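Local coordinates for alpha-L-rhamnosidase (Klebsiella oxytoca, PDB 4XHC), which hydrolyses terminal alpha-L-rhamnose from glycosides as a two-domain member of glycoside hydrolase family 78, at residues His108-Ser113 with Phe191-Val196; Ser148-Gln153 with Pro239-Arg244; Ser432-Val437 with His470-Ala475. All blocks are in the same frame, centred on the assembly; numbering follows the deposited sequence.

Contact 1: residues His108-Ser113 with Phe191-Val196; sequences HFLCQS and FTQIEV
Phe191 turns an edge of its ring toward the face of Phe109 in an offset edge-to-face pair, with centroids 5.7 Å apart and planes at 64°. The touching carbons are CE2 of Phe191 and CD1 of Phe109, and a first torsion of 66°, which sets CG of Phe109 between its own backbone N and carbonyl carbon, gives that ring its place beside the neighbour. One face of the Phe191 ring also receives Cys111, whose CB stands 3.9 Å from Phe191 CD2 while its sulfur lies obliquely to the ring. Ile194 lies on the same buried side of the sheet, its CG1 against CB of Phe109. Strands 106-115 and 187-200 are neighbours in the four-stranded antiparallel sheet of the N-terminal beta domain, and their register slips by one residue at a beta bulge: Leu110 faces Gln193, yet Cys111 faces Phe191. Thr192 is the extra residue, and its N still reaches Leu110 O at 3.1 Å. On the other side of the sheet the contacts are more polar. His108 and Glu195, a hydrogen-bonded pair, run side by side in the same direction; ND1 of His108 donates to OE2 of Glu195 over 3.2 Å in a bent bond (140°), which meets the carboxylate from above its plane. NE2 of the same ring is hydrogen-bonded to Glu164 on strand 163-166, so the imidazole bridges carboxylates from both flanking strands. Farther along, Leu110 and Gln193 extend alongside each other, while CG2 of Thr192 meets the amide end of Gln112, 3.5 Å from its OE1.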
loop_
_atom_site.group_PDB
_atom_site.type_symbol
_atom_site.label_atom_id
_atom_site.label_comp_id
_atom_site.label_asym_id
_atom_site.label_seq_id
_atom_site.Cartn_x
_atom_site.Cartn_y
_atom_site.Cartn_z
ATOM N N HIS A 108 -14.797 3.412 -1.292
ATOM C CA HIS A 108 -15.382 2.126 -0.897
ATOM C C HIS A 108 -15.616 1.330 -2.167
ATOM O O HIS A 108 -16.134 1.880 -3.130
ATOM C CB HIS A 108 -16.714 2.360 -0.158
ATOM C CG HIS A 108 -17.491 1.110 0.152
ATOM N ND1 HIS A 108 -18.803 0.935 -0.234
ATOM C CD2 HIS A 108 -17.157 -0.007 0.840
ATOM C CE1 HIS A 108 -19.238 -0.239 0.187
ATOM N NE2 HIS A 108 -18.258 -0.830 0.844
ATOM N N PHE A 109 -15.218 0.059 -2.194
ATOM C CA PHE A 109 -15.591 -0.833 -3.307
ATOM C C PHE A 109 -15.688 -2.301 -2.897
ATOM O O PHE A 109 -15.118 -2.715 -1.896
ATOM C CB PHE A 109 -14.639 -0.671 -4.501
ATOM C CG PHE A 109 -13.230 -1.109 -4.227
ATOM C CD1 PHE A 109 -12.886 -2.452 -4.262
ATOM C CD2 PHE A 109 -12.246 -0.176 -3.946
ATOM C CE1 PHE A 109 -11.591 -2.861 -4.003
ATOM C CE2 PHE A 109 -10.950 -0.573 -3.686
ATOM C CZ PHE A 109 -10.619 -1.917 -3.712
ATOM N N LEU A 110 -16.444 -3.071 -3.670
ATOM C CA LEU A 110 -16.543 -4.512 -3.486
ATOM C C LEU A 110 -15.987 -5.177 -4.722
ATOM O O LEU A 110 -16.199 -4.696 -5.829
ATOM C CB LEU A 110 -18.002 -4.967 -3.319
ATOM C CG LEU A 110 -18.896 -4.415 -2.205
ATOM C CD1 LEU A 110 -20.150 -5.280 -2.109
ATOM C CD2 LEU A 110 -18.187 -4.370 -0.863
ATOM N N CYS A 111 -15.302 -6.299 -4.542
ATOM C CA CYS A 111 -14.863 -7.097 -5.678
ATOM C C CYS A 111 -14.786 -8.578 -5.331
ATOM O O CYS A 111 -14.723 -8.944 -4.163
ATOM C CB CYS A 111 -13.517 -6.584 -6.217
ATOM S SG CYS A 111 -12.107 -6.756 -5.101
ATOM N N GLN A 112 -14.783 -9.411 -6.371
ATOM C CA GLN A 112 -14.901 -10.858 -6.226
ATOM C C GLN A 112 -14.219 -11.627 -7.352
ATOM O O GLN A 112 -13.896 -11.077 -8.399
ATOM C CB GLN A 112 -16.380 -11.248 -6.189
ATOM C CG GLN A 112 -17.147 -10.841 -7.433
ATOM C CD GLN A 112 -18.625 -11.116 -7.316
ATOM O OE1 GLN A 112 -19.253 -10.773 -6.323
ATOM N NE2 GLN A 112 -19.192 -11.735 -8.340
ATOM N N SER A 113 -14.033 -12.918 -7.119
ATOM C CA SER A 113 -13.328 -13.800 -8.050
ATOM C C SER A 113 -14.235 -14.258 -9.188
ATOM O O SER A 113 -15.449 -14.282 -9.040
ATOM C CB SER A 113 -12.767 -15.010 -7.278
ATOM O OG SER A 113 -12.710 -16.183 -8.069
ATOM N N PHE A 191 -15.231 -6.260 -10.284
ATOM C CA PHE A 191 -15.754 -5.264 -9.347
ATOM C C PHE A 191 -17.269 -5.225 -9.434
ATOM O O PHE A 191 -17.819 -5.296 -10.524
ATOM C CB PHE A 191 -15.194 -3.892 -9.673
ATOM C CG PHE A 191 -13.723 -3.777 -9.429
ATOM C CD1 PHE A 191 -12.817 -4.187 -10.382
ATOM C CD2 PHE A 191 -13.247 -3.287 -8.227
ATOM C CE1 PHE A 191 -11.460 -4.097 -10.147
ATOM C CE2 PHE A 191 -11.891 -3.187 -7.986
ATOM C CZ PHE A 191 -10.997 -3.594 -8.950
ATOM N N THR A 192 -17.948 -5.140 -8.294
ATOM C CA THR A 192 -19.419 -5.102 -8.284
ATOM C C THR A 192 -19.988 -3.774 -7.771
ATOM O O THR A 192 -21.172 -3.506 -7.961
ATOM C CB THR A 192 -20.039 -6.272 -7.474
ATOM O OG1 THR A 192 -19.814 -6.082 -6.069
ATOM C CG2 THR A 192 -19.453 -7.616 -7.908
ATOM N N GLN A 193 -19.173 -2.949 -7.119
ATOM C CA GLN A 193 -19.649 -1.660 -6.639
ATOM C C GLN A 193 -18.485 -0.754 -6.345
ATOM O O GLN A 193 -17.489 -1.200 -5.799
ATOM C CB GLN A 193 -20.486 -1.827 -5.375
ATOM C CG GLN A 193 -20.704 -0.532 -4.603
ATOM C CD GLN A 193 -21.723 -0.676 -3.487
ATOM O OE1 GLN A 193 -22.051 -1.793 -3.046
ATOM N NE2 GLN A 193 -22.231 0.460 -3.011
ATOM N N ILE A 194 -18.614 0.514 -6.707
ATOM C CA ILE A 194 -17.609 1.508 -6.381
ATOM C C ILE A 194 -18.297 2.813 -6.015
ATOM O O ILE A 194 -19.172 3.272 -6.740
ATOM C CB ILE A 194 -16.661 1.771 -7.563
ATOM C CG1 ILE A 194 -16.049 0.455 -8.063
ATOM C CG2 ILE A 194 -15.572 2.764 -7.152
ATOM C CD1 ILE A 194 -14.981 0.612 -9.127
ATOM N N GLU A 195 -17.900 3.409 -4.896
ATOM C CA GLU A 195 -18.448 4.698 -4.495
ATOM C C GLU A 195 -17.437 5.505 -3.695
ATOM O O GLU A 195 -16.467 4.959 -3.176
ATOM C CB GLU A 195 -19.752 4.521 -3.703
ATOM C CG GLU A 195 -19.607 3.827 -2.355
ATOM C CD GLU A 195 -20.935 3.685 -1.606
ATOM O OE1 GLU A 195 -22.007 3.921 -2.209
ATOM O OE2 GLU A 195 -20.904 3.333 -0.404
ATOM N N VAL A 196 -17.673 6.813 -3.631
ATOM C CA VAL A 196 -16.906 7.724 -2.775
ATOM C C VAL A 196 -17.811 8.290 -1.687
ATOM O O VAL A 196 -18.935 8.706 -1.965
ATOM C CB VAL A 196 -16.224 8.861 -3.576
ATOM C CG1 VAL A 196 -17.232 9.797 -4.222
ATOM C CG2 VAL A 196 -15.284 9.645 -2.683
#

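Contact 2: residues Ser148-Gln153 with Pro239-Arg244; sequences SSWLQQ and PKRDRR. With RAM (alpha-L-rhamnopyranose), chain C.
NZ of Lys240 is gripped by the carboxylates of Glu130 and Glu134 and the carbonyl oxygens of Leu522 and Asn524, and the chain leading to it lies against Gln152, with CD 3.6 Å from NE2 of that glutamine, whose NE2 is hydrogen-bonded to Cys172 O. Arg241 meets Trp150 over a face. Its CG lies above the five-membered ring in a CH-pi contact, 3.5 Å from the centroid and almost on the normal, and the side chain crosses the indole at about a right angle. With CG anti to the backbone N (chi1 179°), the aliphatic part passes across the indole before a bend at chi3 carries the guanidinium onward. There NH1 makes a salt bridge to OD1 of Asp242 at 2.8 Å, and NH2 pairs with Glu506, which itself binds the rhamnose. Asp242 follows a cis peptide bond, and its OD2 is 3.7 Å from O1 of the sugar. The same indole face also meets CA of Asp242, and this packing probably helps to hold both pocket residues in place. Arg243 runs along the indole to bring NE to the ring edge at CZ3, held by a nearly straight 3.0 Å hydrogen bond from NE to Lys240 O. Asp119 of the second subunit packs on Trp150. Residues 148-153 lead into strand 153-158 of the beta domain, and residues 239-244 lie in the loop between helix 214-230 and strand 245-246, with strand 171-173 packed beside both segments.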
loop_
_atom_site.group_PDB
_atom_site.type_symbol
_atom_site.label_atom_id
_atom_site.label_comp_id
_atom_site.label_asym_id
_atom_site.label_seq_id
_atom_site.Cartn_x
_atom_site.Cartn_y
_atom_site.Cartn_z
ATOM N N SER A 148 7.010 14.478 -3.083
ATOM C CA SER A 148 6.221 13.636 -3.998
ATOM C C SER A 148 5.121 12.856 -3.281
ATOM O O SER A 148 4.214 12.328 -3.934
ATOM C CB SER A 148 7.117 12.678 -4.785
ATOM O OG SER A 148 7.762 11.762 -3.935
ATOM N N SER A 149 5.193 12.799 -1.951
ATOM C CA SER A 149 4.251 12.027 -1.158
ATOM C C SER A 149 2.841 12.591 -1.212
ATOM O O SER A 149 1.892 11.906 -0.855
ATOM C CB SER A 149 4.731 11.924 0.288
ATOM O OG SER A 149 4.614 13.165 0.971
ATOM N N TRP A 150 2.698 13.836 -1.650
ATOM C CA TRP A 150 1.363 14.408 -1.878
ATOM C C TRP A 150 0.593 13.758 -3.040
ATOM O O TRP A 150 -0.636 13.843 -3.099
ATOM C CB TRP A 150 1.461 15.913 -2.144
ATOM C CG TRP A 150 1.702 16.750 -0.925
ATOM C CD1 TRP A 150 2.748 17.603 -0.712
ATOM C CD2 TRP A 150 0.881 16.820 0.245
ATOM N NE1 TRP A 150 2.631 18.192 0.520
ATOM C CE2 TRP A 150 1.493 17.730 1.128
ATOM C CE3 TRP A 150 -0.308 16.188 0.639
ATOM C CZ2 TRP A 150 0.953 18.037 2.381
ATOM C CZ3 TRP A 150 -0.846 16.491 1.890
ATOM C CH2 TRP A 150 -0.213 17.410 2.746
ATOM N N LEU A 151 1.319 13.148 -3.971
ATOM C CA LEU A 151 0.710 12.509 -5.127
ATOM C C LEU A 151 -0.044 11.249 -4.695
ATOM O O LEU A 151 0.520 10.381 -4.021
ATOM C CB LEU A 151 1.780 12.187 -6.168
ATOM C CG LEU A 151 2.529 13.405 -6.720
ATOM C CD1 LEU A 151 3.690 12.997 -7.605
ATOM C CD2 LEU A 151 1.593 14.307 -7.503
ATOM N N GLN A 152 -1.315 11.162 -5.098
ATOM C CA GLN A 152 -2.281 10.216 -4.521
ATOM C C GLN A 152 -2.346 8.871 -5.247
ATOM O O GLN A 152 -2.657 8.791 -6.434
ATOM C CB GLN A 152 -3.666 10.860 -4.489
ATOM C CG GLN A 152 -3.705 12.201 -3.760
ATOM C CD GLN A 152 -5.093 12.798 -3.748
ATOM O OE1 GLN A 152 -5.742 12.869 -2.709
ATOM N NE2 GLN A 152 -5.561 13.226 -4.913
ATOM N N GLN A 153 -2.105 7.809 -4.491
ATOM C CA GLN A 153 -1.689 6.540 -5.046
ATOM C C GLN A 153 -1.748 5.486 -3.948
ATOM O O GLN A 153 -1.451 5.789 -2.798
ATOM C CB GLN A 153 -0.256 6.723 -5.503
ATOM C CG GLN A 153 0.307 5.601 -6.333
ATOM C CD GLN A 153 1.736 5.881 -6.731
ATOM O OE1 GLN A 153 2.503 6.474 -5.967
ATOM N NE2 GLN A 153 2.096 5.479 -7.937
ATOM N N PRO A 239 -7.782 20.637 -0.684
ATOM C CA PRO A 239 -8.036 19.336 -0.071
ATOM C C PRO A 239 -7.091 18.212 -0.491
ATOM O O PRO A 239 -6.952 17.236 0.251
ATOM C CB PRO A 239 -9.471 19.010 -0.511
ATOM C CG PRO A 239 -10.064 20.303 -0.957
ATOM C CD PRO A 239 -8.916 21.062 -1.527
ATOM N N LYS A 240 -6.478 18.316 -1.668
ATOM C CA LYS A 240 -5.438 17.362 -2.061
ATOM C C LYS A 240 -4.149 17.713 -1.343
ATOM O O LYS A 240 -3.487 16.869 -0.743
ATOM C CB LYS A 240 -5.178 17.405 -3.565
ATOM C CG LYS A 240 -3.993 16.537 -3.982
ATOM C CD LYS A 240 -3.860 16.399 -5.488
ATOM C CE LYS A 240 -2.968 17.474 -6.062
ATOM N NZ LYS A 240 -3.197 17.620 -7.521
ATOM N N ARG A 241 -3.807 18.986 -1.443
ATOM C CA ARG A 241 -2.588 19.526 -0.892
ATOM C C ARG A 241 -2.840 21.035 -0.678
ATOM O O ARG A 241 -3.347 21.669 -1.602
ATOM C CB ARG A 241 -1.487 19.291 -1.916
ATOM C CG ARG A 241 -0.150 19.827 -1.486
ATOM C CD ARG A 241 0.751 20.175 -2.650
ATOM N NE ARG A 241 0.219 21.238 -3.479
ATOM C CZ ARG A 241 0.115 22.503 -3.116
ATOM N NH1 ARG A 241 0.450 22.913 -1.908
ATOM N NH2 ARG A 241 -0.363 23.367 -3.976
ATOM N N ASP A 242 -2.507 21.644 0.468
ATOM C CA ASP A 242 -1.746 21.074 1.588
ATOM C C ASP A 242 -2.626 20.550 2.715
ATOM O O ASP A 242 -2.099 20.158 3.756
ATOM C CB ASP A 242 -0.881 22.156 2.260
ATOM C CG ASP A 242 0.011 22.899 1.298
ATOM O OD1 ASP A 242 0.976 22.293 0.789
ATOM O OD2 ASP A 242 -0.230 24.108 1.079
ATOM N N ARG A 243 -3.945 20.590 2.542
ATOM C CA ARG A 243 -4.900 20.171 3.590
ATOM C C ARG A 243 -4.714 20.920 4.905
ATOM O O ARG A 243 -4.832 20.330 5.974
ATOM C CB ARG A 243 -4.784 18.675 3.871
ATOM C CG ARG A 243 -4.650 17.833 2.628
ATOM C CD ARG A 243 -4.615 16.361 2.967
ATOM N NE ARG A 243 -4.544 15.558 1.749
ATOM C CZ ARG A 243 -4.897 14.284 1.670
ATOM N NH1 ARG A 243 -5.336 13.648 2.743
ATOM N NH2 ARG A 243 -4.828 13.647 0.508
ATOM N N ARG A 244 -4.453 22.220 4.819
ATOM C CA ARG A 244 -3.947 22.956 5.957
ATOM C C ARG A 244 -4.439 24.390 5.998
ATOM O O ARG A 244 -4.641 25.026 4.962
ATOM C CB ARG A 244 -2.422 22.947 5.883
ATOM C CG ARG A 244 -1.749 23.352 7.168
ATOM C CD ARG A 244 -0.400 22.676 7.345
ATOM N NE ARG A 244 0.695 23.366 6.667
ATOM C CZ ARG A 244 1.480 22.834 5.735
ATOM N NH1 ARG A 244 1.311 21.578 5.314
ATOM N NH2 ARG A 244 2.446 23.569 5.212
HETATM C C1 RAM C . 1.390 27.574 -0.750
HETATM C C2 RAM C . -0.105 27.462 -0.978
HETATM C C3 RAM C . -0.866 28.278 0.049
HETATM C C4 RAM C . -0.164 29.610 0.251
HETATM C C5 RAM C . 1.182 29.356 0.910
HETATM C C6 RAM C . 2.239 30.356 0.514
HETATM O O1 RAM C . 1.944 26.329 -0.927
HETATM O O2 RAM C . -0.356 27.995 -2.268
HETATM O O3 RAM C . -2.212 28.501 -0.376
HETATM O O4 RAM C . -0.933 30.454 1.088
HETATM O O5 RAM C . 1.667 28.041 0.565
#

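Contact 3: residues Ser432-Val437 with His470-Ala475; sequences SQIWLV and HHYIAA
Two helical segments, 432-437 and 470-475, cross at 49° with their axes 9.2 Å apart at closest approach, and their backbones come nearest at Ile434 and Tyr472, whose CA atoms are 5.8 Å apart. Ile434 fills this junction with both branches. Its CG2, anti to the backbone N, rests on CB of His471 at 3.6 Å and on the adjoining backbone, while CD1 reaches CB of Tyr472 at 3.9 Å. One turn farther on, CG1 of Val437 meets the methyl of Ala475 at 4.1 Å. No hydrogen bond spans the interface, which is wholly buried. Its aromatic part is formed by Trp435 and His471: CZ2 of the indole lies over one face of the imidazole, 3.5 Å from CD2, and the two rings meet obliquely, their planes 38° apart. His470 CD2 lies over the opposite face of that imidazole, and ND1 of His471 is held by Tyr467 O one turn earlier in its own helix. The contact belongs to the helical catalytic domain, named for its six-hairpin, (alpha/alpha)6-type architecture. Helix 368-389 packs against Trp435, helix 444-456 touches Tyr472 and Ala475, and helix 482-498 touches Tyr472 and Ile473.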
loop_
_atom_site.group_PDB
_atom_site.type_symbol
_atom_site.label_atom_id
_atom_site.label_comp_id
_atom_site.label_asym_id
_atom_site.label_seq_id
_atom_site.Cartn_x
_atom_site.Cartn_y
_atom_site.Cartn_z
ATOM N N SER A 432 2.794 45.577 -7.019
ATOM C CA SER A 432 3.057 46.871 -6.408
ATOM C C SER A 432 1.894 47.835 -6.597
ATOM O O SER A 432 1.485 48.505 -5.654
ATOM C CB SER A 432 4.323 47.494 -7.002
ATOM O OG SER A 432 5.448 46.656 -6.817
ATOM N N GLN A 433 1.356 47.898 -7.812
ATOM C CA GLN A 433 0.301 48.870 -8.130
ATOM C C GLN A 433 -0.989 48.506 -7.410
ATOM O O GLN A 433 -1.667 49.356 -6.847
ATOM C CB GLN A 433 0.016 48.920 -9.631
ATOM C CG GLN A 433 1.237 48.841 -10.530
ATOM C CD GLN A 433 2.355 49.758 -10.088
ATOM O OE1 GLN A 433 2.110 50.897 -9.700
ATOM N NE2 GLN A 433 3.588 49.272 -10.158
ATOM N N ILE A 434 -1.317 47.223 -7.436
ATOM C CA ILE A 434 -2.557 46.728 -6.849
ATOM C C ILE A 434 -2.596 47.045 -5.359
ATOM O O ILE A 434 -3.591 47.575 -4.864
ATOM C CB ILE A 434 -2.697 45.201 -7.080
ATOM C CG1 ILE A 434 -2.936 44.908 -8.565
ATOM C CG2 ILE A 434 -3.834 44.620 -6.259
ATOM C CD1 ILE A 434 -2.690 43.468 -8.959
ATOM N N TRP A 435 -1.507 46.729 -4.659
ATOM C CA TRP A 435 -1.484 46.860 -3.206
ATOM C C TRP A 435 -1.395 48.300 -2.744
ATOM O O TRP A 435 -2.005 48.660 -1.741
ATOM C CB TRP A 435 -0.367 46.016 -2.580
ATOM C CG TRP A 435 -0.834 44.652 -2.266
ATOM C CD1 TRP A 435 -0.490 43.488 -2.903
ATOM C CD2 TRP A 435 -1.785 44.294 -1.265
ATOM N NE1 TRP A 435 -1.159 42.428 -2.342
ATOM C CE2 TRP A 435 -1.962 42.894 -1.335
ATOM C CE3 TRP A 435 -2.514 45.020 -0.320
ATOM C CZ2 TRP A 435 -2.837 42.206 -0.484
ATOM C CZ3 TRP A 435 -3.389 44.334 0.529
ATOM C CH2 TRP A 435 -3.540 42.944 0.440
ATOM N N LEU A 436 -0.658 49.135 -3.461
ATOM C CA LEU A 436 -0.579 50.547 -3.080
ATOM C C LEU A 436 -1.843 51.331 -3.453
ATOM O O LEU A 436 -2.104 52.385 -2.880
ATOM C CB LEU A 436 0.681 51.200 -3.648
ATOM C CG LEU A 436 1.964 50.744 -2.939
ATOM C CD1 LEU A 436 3.202 51.130 -3.733
ATOM C CD2 LEU A 436 2.056 51.295 -1.520
ATOM N N VAL A 437 -2.628 50.818 -4.394
ATOM C CA VAL A 437 -3.957 51.368 -4.643
ATOM C C VAL A 437 -4.944 50.938 -3.545
ATOM O O VAL A 437 -5.782 51.725 -3.117
ATOM C CB VAL A 437 -4.478 50.994 -6.054
ATOM C CG1 VAL A 437 -5.968 51.303 -6.213
ATOM C CG2 VAL A 437 -3.678 51.736 -7.106
ATOM N N HIS A 470 -7.672 38.400 -7.274
ATOM C CA HIS A 470 -8.726 38.863 -6.380
ATOM C C HIS A 470 -8.517 40.319 -6.006
ATOM O O HIS A 470 -9.462 41.105 -5.978
ATOM C CB HIS A 470 -8.756 38.030 -5.103
ATOM C CG HIS A 470 -9.471 38.697 -3.973
ATOM N ND1 HIS A 470 -10.837 38.613 -3.810
ATOM C CD2 HIS A 470 -9.016 39.469 -2.961
ATOM C CE1 HIS A 470 -11.190 39.300 -2.741
ATOM N NE2 HIS A 470 -10.103 39.829 -2.208
ATOM N N HIS A 471 -7.273 40.666 -5.710
ATOM C CA HIS A 471 -6.948 42.011 -5.264
ATOM C C HIS A 471 -7.029 43.021 -6.394
ATOM O O HIS A 471 -7.422 44.157 -6.178
ATOM C CB HIS A 471 -5.579 42.017 -4.585
ATOM C CG HIS A 471 -5.533 41.146 -3.371
ATOM N ND1 HIS A 471 -5.233 39.803 -3.439
ATOM C CD2 HIS A 471 -5.801 41.408 -2.069
ATOM C CE1 HIS A 471 -5.293 39.281 -2.228
ATOM N NE2 HIS A 471 -5.643 40.231 -1.382
ATOM N N TYR A 472 -6.671 42.591 -7.596
ATOM C CA TYR A 472 -6.850 43.396 -8.797
ATOM C C TYR A 472 -8.322 43.771 -8.970
ATOM O O TYR A 472 -8.654 44.925 -9.259
ATOM C CB TYR A 472 -6.330 42.620 -10.005
ATOM C CG TYR A 472 -6.526 43.288 -11.339
ATOM C CD1 TYR A 472 -6.190 44.622 -11.535
ATOM C CD2 TYR A 472 -7.014 42.566 -12.423
ATOM C CE1 TYR A 472 -6.363 45.225 -12.766
ATOM C CE2 TYR A 472 -7.185 43.163 -13.661
ATOM C CZ TYR A 472 -6.860 44.492 -13.821
ATOM O OH TYR A 472 -7.039 45.070 -15.047
ATOM N N ILE A 473 -9.207 42.799 -8.763
ATOM C CA ILE A 473 -10.654 43.041 -8.857
ATOM C C ILE A 473 -11.106 44.040 -7.801
ATOM O O ILE A 473 -11.882 44.953 -8.090
ATOM C CB ILE A 473 -11.471 41.737 -8.703
ATOM C CG1 ILE A 473 -11.127 40.747 -9.824
ATOM C CG2 ILE A 473 -12.967 42.023 -8.708
ATOM C CD1 ILE A 473 -11.210 41.333 -11.220
ATOM N N ALA A 474 -10.630 43.851 -6.576
ATOM C CA ALA A 474 -10.994 44.725 -5.471
ATOM C C ALA A 474 -10.560 46.158 -5.749
ATOM O O ALA A 474 -11.307 47.104 -5.455
ATOM C CB ALA A 474 -10.372 44.228 -4.180
ATOM N N ALA A 475 -9.359 46.312 -6.313
ATOM C CA ALA A 475 -8.833 47.628 -6.656
ATOM C C ALA A 475 -9.669 48.297 -7.747
ATOM O O ALA A 475 -9.932 49.497 -7.682
ATOM C CB ALA A 475 -7.375 47.537 -7.078
#

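In the fold
After an N-terminal stretch that includes helix 37-45, the chain enters the beta domain, where strand 106-115 waits for its partner in contact 1 until strand 187-200 returns. Within that loop lie residues 148-153, whose own partner comes only at 239-244, after contact 1 has closed; contacts 1 and 2 therefore cross. Contact 1 joins two strands inside one sheet, whereas contact 2 ties the beta domain to the helical domain beside the rhamnose site. Contact 3 follows in series, closing a shorter loop of 32 residues within the helical domain. It lies across the chain's centre from the other two, its centre about 50 Å from that of contact 1 and 31 Å from that of contact 2.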